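PDB 2WB7: PT26-6P from Thermococcus sp., which is of unknown function but is encoded by an extrachromosomal mobile element of Euryarchaea and combines immunoglobulin-like and helical domains. Local coordinates for residues G63-L73 with T158-V169. Numbering follows the deposited sequence.
Sequences GFSAFPVQIRL and TSTTHFEIRVIV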
ATOM      1  N   GLY A  63       5.337   4.404  -6.160  1.00 42.75           N
ATOM      2  CA  GLY A  63       4.221   4.712  -7.058  1.00 41.46           C
ATOM      3  C   GLY A  63       4.103   6.159  -7.502  1.00 40.55           C
ATOM      4  O   GLY A  63       5.054   6.742  -8.002  1.00 40.81           O
ATOM      5  N   PHE A  64       2.931   6.750  -7.312  1.00 39.37           N
ATOM      6  CA  PHE A  64       2.682   8.079  -7.837  1.00 38.18           C
ATOM      7  C   PHE A  64       2.759   9.144  -6.758  1.00 37.38           C
ATOM      8  O   PHE A  64       1.920  10.041  -6.719  1.00 37.13           O
ATOM      9  CB  PHE A  64       1.308   8.139  -8.504  1.00 38.37           C
ATOM     10  CG  PHE A  64       1.164   7.222  -9.686  1.00 39.03           C
ATOM     11  CD1 PHE A  64       1.624   7.607 -10.928  1.00 39.24           C
ATOM     12  CD2 PHE A  64       0.554   5.979  -9.560  1.00 39.16           C
ATOM     13  CE1 PHE A  64       1.491   6.776 -12.016  1.00 39.05           C
ATOM     14  CE2 PHE A  64       0.431   5.140 -10.645  1.00 38.51           C
ATOM     15  CZ  PHE A  64       0.897   5.541 -11.874  1.00 39.22           C
ATOM     16  N   SER A  65       3.759   9.064  -5.886  1.00 36.74           N
ATOM     17  CA  SER A  65       3.889  10.055  -4.816  1.00 36.33           C
ATOM     18  C   SER A  65       4.606  11.331  -5.251  1.00 36.44           C
ATOM     19  O   SER A  65       5.341  11.367  -6.234  1.00 35.89           O
ATOM     20  CB  SER A  65       4.609   9.476  -3.610  1.00 35.88           C
ATOM     21  OG  SER A  65       4.337   8.107  -3.480  1.00 36.21           O
ATOM     22  N   ALA A  66       4.361  12.389  -4.498  1.00 36.92           N
ATOM     23  CA  ALA A  66       5.080  13.627  -4.651  1.00 37.23           C
ATOM     24  C   ALA A  66       6.319  13.478  -3.774  1.00 37.60           C
ATOM     25  O   ALA A  66       6.314  12.692  -2.831  1.00 37.95           O
ATOM     26  CB  ALA A  66       4.215  14.777  -4.188  1.00 36.79           C
ATOM     27  N   PHE A  67       7.389  14.196  -4.076  1.00 37.99           N
ATOM     28  CA  PHE A  67       8.627  13.968  -3.339  1.00 38.41           C
ATOM     29  C   PHE A  67       9.447  15.228  -3.254  1.00 38.61           C
ATOM     30  O   PHE A  67       9.375  16.072  -4.141  1.00 38.79           O
ATOM     31  CB  PHE A  67       9.438  12.860  -4.006  1.00 38.36           C
ATOM     32  CG  PHE A  67       9.638  13.070  -5.470  1.00 38.09           C
ATOM     33  CD1 PHE A  67      10.708  13.810  -5.940  1.00 39.20           C
ATOM     34  CD2 PHE A  67       8.751  12.540  -6.379  1.00 38.32           C
ATOM     35  CE1 PHE A  67      10.891  14.006  -7.303  1.00 38.50           C
ATOM     36  CE2 PHE A  67       8.921  12.730  -7.738  1.00 38.34           C
ATOM     37  CZ  PHE A  67       9.991  13.466  -8.202  1.00 38.61           C
ATOM     38  N   PRO A  68      10.241  15.355  -2.187  1.00 38.92           N
ATOM     39  CA  PRO A  68      11.012  16.569  -2.040  1.00 39.07           C
ATOM     40  C   PRO A  68      12.184  16.524  -2.997  1.00 39.37           C
ATOM     41  O   PRO A  68      12.811  15.479  -3.166  1.00 39.25           O
ATOM     42  CB  PRO A  68      11.504  16.504  -0.584  1.00 38.94           C
ATOM     43  CG  PRO A  68      11.363  15.081  -0.150  1.00 38.95           C
ATOM     44  CD  PRO A  68      10.697  14.299  -1.269  1.00 38.91           C
ATOM     45  N   VAL A  69      12.464  17.651  -3.633  1.00 40.03           N
ATOM     46  CA  VAL A  69      13.635  17.768  -4.474  1.00 40.74           C
ATOM     47  C   VAL A  69      14.499  18.864  -3.910  1.00 41.31           C
ATOM     48  O   VAL A  69      14.016  19.968  -3.650  1.00 41.38           O
ATOM     49  CB  VAL A  69      13.278  18.135  -5.924  1.00 40.73           C
ATOM     50  CG1 VAL A  69      14.546  18.473  -6.711  1.00 40.58           C
ATOM     51  CG2 VAL A  69      12.522  17.007  -6.584  1.00 40.55           C
ATOM     52  N   GLN A  70      15.773  18.553  -3.708  1.00 42.16           N
ATOM     53  CA  GLN A  70      16.745  19.553  -3.300  1.00 42.99           C
ATOM     54  C   GLN A  70      17.649  19.945  -4.462  1.00 43.70           C
ATOM     55  O   GLN A  70      18.150  19.096  -5.207  1.00 43.25           O
ATOM     56  CB  GLN A  70      17.576  19.052  -2.126  1.00 43.02           C
ATOM     57  CG  GLN A  70      17.054  19.521  -0.793  1.00 43.97           C
ATOM     58  CD  GLN A  70      17.785  18.894   0.370  1.00 44.16           C
ATOM     59  OE1 GLN A  70      17.618  17.712   0.644  1.00 44.90           O
ATOM     60  NE2 GLN A  70      18.587  19.687   1.070  1.00 44.78           N
ATOM     61  N   ILE A  71      17.826  21.250  -4.619  1.00 44.95           N
ATOM     62  CA  ILE A  71      18.755  21.806  -5.599  1.00 46.04           C
ATOM     63  C   ILE A  71      19.877  22.561  -4.884  1.00 46.46           C
ATOM     64  O   ILE A  71      19.629  23.492  -4.128  1.00 45.95           O
ATOM     65  CB  ILE A  71      18.045  22.782  -6.534  1.00 45.98           C
ATOM     66  CG1 ILE A  71      16.807  22.121  -7.143  1.00 46.56           C
ATOM     67  CG2 ILE A  71      19.002  23.267  -7.607  1.00 46.26           C
ATOM     68  CD1 ILE A  71      15.736  23.130  -7.594  1.00 48.06           C
ATOM     69  N   ARG A  72      21.114  22.156  -5.131  1.00 47.37           N
ATOM     70  CA  ARG A  72      22.236  22.812  -4.497  1.00 48.65           C
ATOM     71  C   ARG A  72      23.097  23.600  -5.494  1.00 49.15           C
ATOM     72  O   ARG A  72      23.659  23.031  -6.435  1.00 49.34           O
ATOM     73  CB  ARG A  72      23.076  21.785  -3.757  1.00 48.78           C
ATOM     74  CG  ARG A  72      24.315  22.343  -3.137  1.00 50.90           C
ATOM     75  CD  ARG A  72      25.223  21.207  -2.769  1.00 56.03           C
ATOM     76  NE  ARG A  72      25.968  21.493  -1.553  1.00 61.02           N
ATOM     77  CZ  ARG A  72      25.472  21.350  -0.328  1.00 63.30           C
ATOM     78  NH1 ARG A  72      24.218  20.921  -0.166  1.00 63.63           N
ATOM     79  NH2 ARG A  72      26.232  21.635   0.731  1.00 64.29           N
ATOM     80  N   LEU A  73      23.204  24.907  -5.268  1.00 49.85           N
ATOM     81  CA  LEU A  73      23.985  25.792  -6.123  1.00 50.69           C
ATOM     82  C   LEU A  73      25.308  26.195  -5.460  1.00 51.42           C
ATOM     83  O   LEU A  73      25.300  26.811  -4.401  1.00 51.30           O
ATOM     84  CB  LEU A  73      23.178  27.055  -6.411  1.00 50.71           C
ATOM     85  CG  LEU A  73      21.735  26.883  -6.889  1.00 50.31           C
ATOM     86  CD1 LEU A  73      21.135  28.232  -7.241  1.00 49.65           C
ATOM     87  CD2 LEU A  73      21.704  25.964  -8.080  1.00 49.84           C
ATOM     88  N   THR A 158      -2.102   0.337 -13.903  1.00 45.76           N
ATOM     89  CA  THR A 158      -1.447   1.495 -14.456  1.00 46.68           C
ATOM     90  C   THR A 158      -0.033   1.592 -13.912  1.00 47.76           C
ATOM     91  O   THR A 158       0.209   1.359 -12.732  1.00 47.89           O
ATOM     92  CB  THR A 158      -2.198   2.759 -14.120  1.00 46.42           C
ATOM     93  OG1 THR A 158      -3.534   2.658 -14.624  1.00 46.90           O
ATOM     94  CG2 THR A 158      -1.513   3.928 -14.751  1.00 46.11           C
ATOM     95  N   SER A 159       0.907   1.935 -14.783  1.00 49.04           N
ATOM     96  CA  SER A 159       2.307   2.033 -14.392  1.00 50.00           C
ATOM     97  C   SER A 159       2.733   3.469 -14.221  1.00 50.46           C
ATOM     98  O   SER A 159       2.094   4.390 -14.725  1.00 50.45           O
ATOM     99  CB  SER A 159       3.208   1.394 -15.441  1.00 49.95           C
ATOM    100  OG  SER A 159       2.964   0.009 -15.514  1.00 51.54           O
ATOM    101  N   THR A 160       3.845   3.639 -13.518  1.00 51.34           N
ATOM    102  CA  THR A 160       4.459   4.943 -13.343  1.00 52.01           C
ATOM    103  C   THR A 160       5.111   5.407 -14.651  1.00 52.55           C
ATOM    104  O   THR A 160       5.708   4.611 -15.373  1.00 52.12           O
ATOM    105  CB  THR A 160       5.477   4.920 -12.189  1.00 52.03           C
ATOM    106  OG1 THR A 160       6.385   3.822 -12.361  1.00 52.47           O
ATOM    107  CG2 THR A 160       4.753   4.760 -10.862  1.00 51.60           C
ATOM    108  N   THR A 161       4.961   6.696 -14.947  1.00 53.49           N
ATOM    109  CA  THR A 161       5.464   7.292 -16.183  1.00 54.36           C
ATOM    110  C   THR A 161       6.942   7.668 -16.087  1.00 54.65           C
ATOM    111  O   THR A 161       7.435   7.990 -15.003  1.00 55.11           O
ATOM    112  CB  THR A 161       4.696   8.575 -16.517  1.00 54.66           C
ATOM    113  OG1 THR A 161       3.272   8.336 -16.466  1.00 55.26           O
ATOM    114  CG2 THR A 161       5.113   9.091 -17.892  1.00 54.97           C
ATOM    115  N   HIS A 162       7.642   7.627 -17.220  1.00 54.87           N
ATOM    116  CA  HIS A 162       9.039   8.082 -17.306  1.00 54.92           C
ATOM    117  C   HIS A 162       9.105   9.608 -17.331  1.00 54.48           C
ATOM    118  O   HIS A 162       8.310  10.244 -18.014  1.00 54.62           O
ATOM    119  CB  HIS A 162       9.706   7.538 -18.576  1.00 55.25           C
ATOM    120  CG  HIS A 162      10.236   6.146 -18.437  1.00 56.81           C
ATOM    121  ND1 HIS A 162      10.694   5.410 -19.509  1.00 57.86           N
ATOM    122  CD2 HIS A 162      10.372   5.350 -17.349  1.00 58.82           C
ATOM    123  CE1 HIS A 162      11.107   4.228 -19.084  1.00 58.36           C
ATOM    124  NE2 HIS A 162      10.928   4.168 -17.776  1.00 58.91           N
ATOM    125  N   PHE A 163      10.052  10.192 -16.604  1.00 54.14           N
ATOM    126  CA  PHE A 163      10.179  11.651 -16.527  1.00 53.79           C
ATOM    127  C   PHE A 163      11.604  12.041 -16.116  1.00 53.51           C
ATOM    128  O   PHE A 163      12.392  11.186 -15.705  1.00 53.16           O
ATOM    129  CB  PHE A 163       9.206  12.214 -15.487  1.00 53.77           C
ATOM    130  CG  PHE A 163       9.616  11.916 -14.072  1.00 53.77           C
ATOM    131  CD1 PHE A 163      10.290  12.868 -13.311  1.00 53.24           C
ATOM    132  CD2 PHE A 163       9.361  10.671 -13.510  1.00 52.57           C
ATOM    133  CE1 PHE A 163      10.690  12.585 -12.010  1.00 52.08           C
ATOM    134  CE2 PHE A 163       9.761  10.385 -12.216  1.00 52.00           C
ATOM    135  CZ  PHE A 163      10.424  11.346 -11.465  1.00 51.71           C
ATOM    136  N   GLU A 164      11.916  13.335 -16.226  1.00 53.11           N
ATOM    137  CA  GLU A 164      13.173  13.882 -15.736  1.00 52.81           C
ATOM    138  C   GLU A 164      12.937  15.252 -15.128  1.00 52.44           C
ATOM    139  O   GLU A 164      11.968  15.928 -15.461  1.00 52.42           O
ATOM    140  CB  GLU A 164      14.204  13.997 -16.866  1.00 52.98           C
ATOM    141  CG  GLU A 164      14.596  12.677 -17.524  1.00 53.32           C
ATOM    142  CD  GLU A 164      15.540  11.855 -16.676  1.00 54.87           C
ATOM    143  OE1 GLU A 164      16.104  12.419 -15.719  1.00 56.16           O
ATOM    144  OE2 GLU A 164      15.722  10.650 -16.960  1.00 56.19           O
ATOM    145  N   ILE A 165      13.826  15.655 -14.231  1.00 52.11           N
ATOM    146  CA  ILE A 165      13.799  17.003 -13.692  1.00 51.96           C
ATOM    147  C   ILE A 165      14.868  17.880 -14.346  1.00 52.17           C
ATOM    148  O   ILE A 165      16.002  17.454 -14.568  1.00 52.02           O
ATOM    149  CB  ILE A 165      14.011  17.011 -12.170  1.00 51.77           C
ATOM    150  CG1 ILE A 165      12.981  16.115 -11.491  1.00 51.72           C
ATOM    151  CG2 ILE A 165      13.907  18.429 -11.622  1.00 51.28           C
ATOM    152  CD1 ILE A 165      13.171  16.021  -9.996  1.00 52.04           C
ATOM    153  N   ARG A 166      14.510  19.110 -14.666  1.00 52.46           N
ATOM    154  CA  ARG A 166      15.528  20.035 -15.119  1.00 52.94           C
ATOM    155  C   ARG A 166      15.448  21.402 -14.432  1.00 52.93           C
ATOM    156  O   ARG A 166      14.368  21.870 -14.029  1.00 52.58           O
ATOM    157  CB  ARG A 166      15.564  20.132 -16.652  1.00 53.37           C
ATOM    158  CG  ARG A 166      14.525  21.038 -17.299  1.00 54.50           C
ATOM    159  CD  ARG A 166      14.969  21.393 -18.737  1.00 57.06           C
ATOM    160  NE  ARG A 166      15.292  20.224 -19.574  1.00 57.56           N
ATOM    161  CZ  ARG A 166      14.756  19.981 -20.775  1.00 56.65           C
ATOM    162  NH1 ARG A 166      13.864  20.819 -21.292  1.00 55.93           N
ATOM    163  NH2 ARG A 166      15.110  18.904 -21.465  1.00 55.27           N
ATOM    164  N   VAL A 167      16.621  22.012 -14.276  1.00 52.95           N
ATOM    165  CA  VAL A 167      16.771  23.266 -13.557  1.00 53.12           C
ATOM    166  C   VAL A 167      17.423  24.325 -14.441  1.00 53.26           C
ATOM    167  O   VAL A 167      18.324  24.031 -15.235  1.00 53.34           O
ATOM    168  CB  VAL A 167      17.637  23.078 -12.302  1.00 53.25           C
ATOM    169  CG1 VAL A 167      17.629  24.345 -11.448  1.00 53.67           C
ATOM    170  CG2 VAL A 167      17.150  21.876 -11.499  1.00 53.34           C
ATOM    171  N   ILE A 168      16.970  25.563 -14.305  1.00 53.33           N
ATOM    172  CA  ILE A 168      17.536  26.649 -15.082  1.00 53.48           C
ATOM    173  C   ILE A 168      17.890  27.811 -14.175  1.00 53.41           C
ATOM    174  O   ILE A 168      17.034  28.353 -13.479  1.00 53.27           O
ATOM    175  CB  ILE A 168      16.585  27.098 -16.195  1.00 53.60           C
ATOM    176  CG1 ILE A 168      16.360  25.933 -17.162  1.00 54.08           C
ATOM    177  CG2 ILE A 168      17.146  28.318 -16.921  1.00 53.79           C
ATOM    178  CD1 ILE A 168      15.559  26.288 -18.417  1.00 55.95           C
ATOM    179  N   VAL A 169      19.173  28.163 -14.169  1.00 53.46           N
ATOM    180  CA  VAL A 169      19.652  29.269 -13.360  1.00 53.45           C
ATOM    181  C   VAL A 169      20.047  30.435 -14.259  1.00 54.07           C
ATOM    182  O   VAL A 169      20.754  30.262 -15.262  1.00 53.89           O
ATOM    183  CB  VAL A 169      20.851  28.869 -12.463  1.00 53.33           C
ATOM    184  CG1 VAL A 169      21.125  29.955 -11.407  1.00 51.86           C
ATOM    185  CG2 VAL A 169      20.605  27.508 -11.820  1.00 52.74           C
TER
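Strands 66-73 and 163-169 run in the same general sense, their axes 10.0 Å apart at closest approach and inclined by 35°, a separation that identifies them as members of two facing sheets and not as paired neighbours. The alternate residues F67, V69, I71 and L73 point toward F163, I165, V167 and V169, which point back. The side chains of F67 and F163 come from opposite directions, their CZ atoms 3.9 Å apart. I165 meets V69 tip to tip, its CD1 lying 3.6 Å from CG2 of V69, and the same methyl sits at the edge of the F67 ring, near its plane. L73 and V169 slide past each other, CD2 to CG2 at 4.2 Å. M128 of strand 120-129 also packs on F67 and V69.

The preceding loops come closer: the CA atoms of G63 and T160 are 6.3 Å apart. With CG anti to its carbonyl carbon (chi1 -62°), F64 directs its ring along residues 158-160. CG2 of T160 sits over one face, slightly toward the rim, in a CH-pi contact, 4.1 Å from the centroid and 13° off the normal, whereas the carbonyl O of S159 lies at the ring edge, 3.3 Å from CZ. An alanine in place of F64 would remove this ring and is likely to leave the T160 methyl without its aromatic platform and a gap beside T158. No hydrogen bond crosses between the segments; apolar side chains join the strands and the loop end adds aromatic contacts with a methyl and a carbonyl oxygen, consistent with the core of an immunoglobulin-like sandwich.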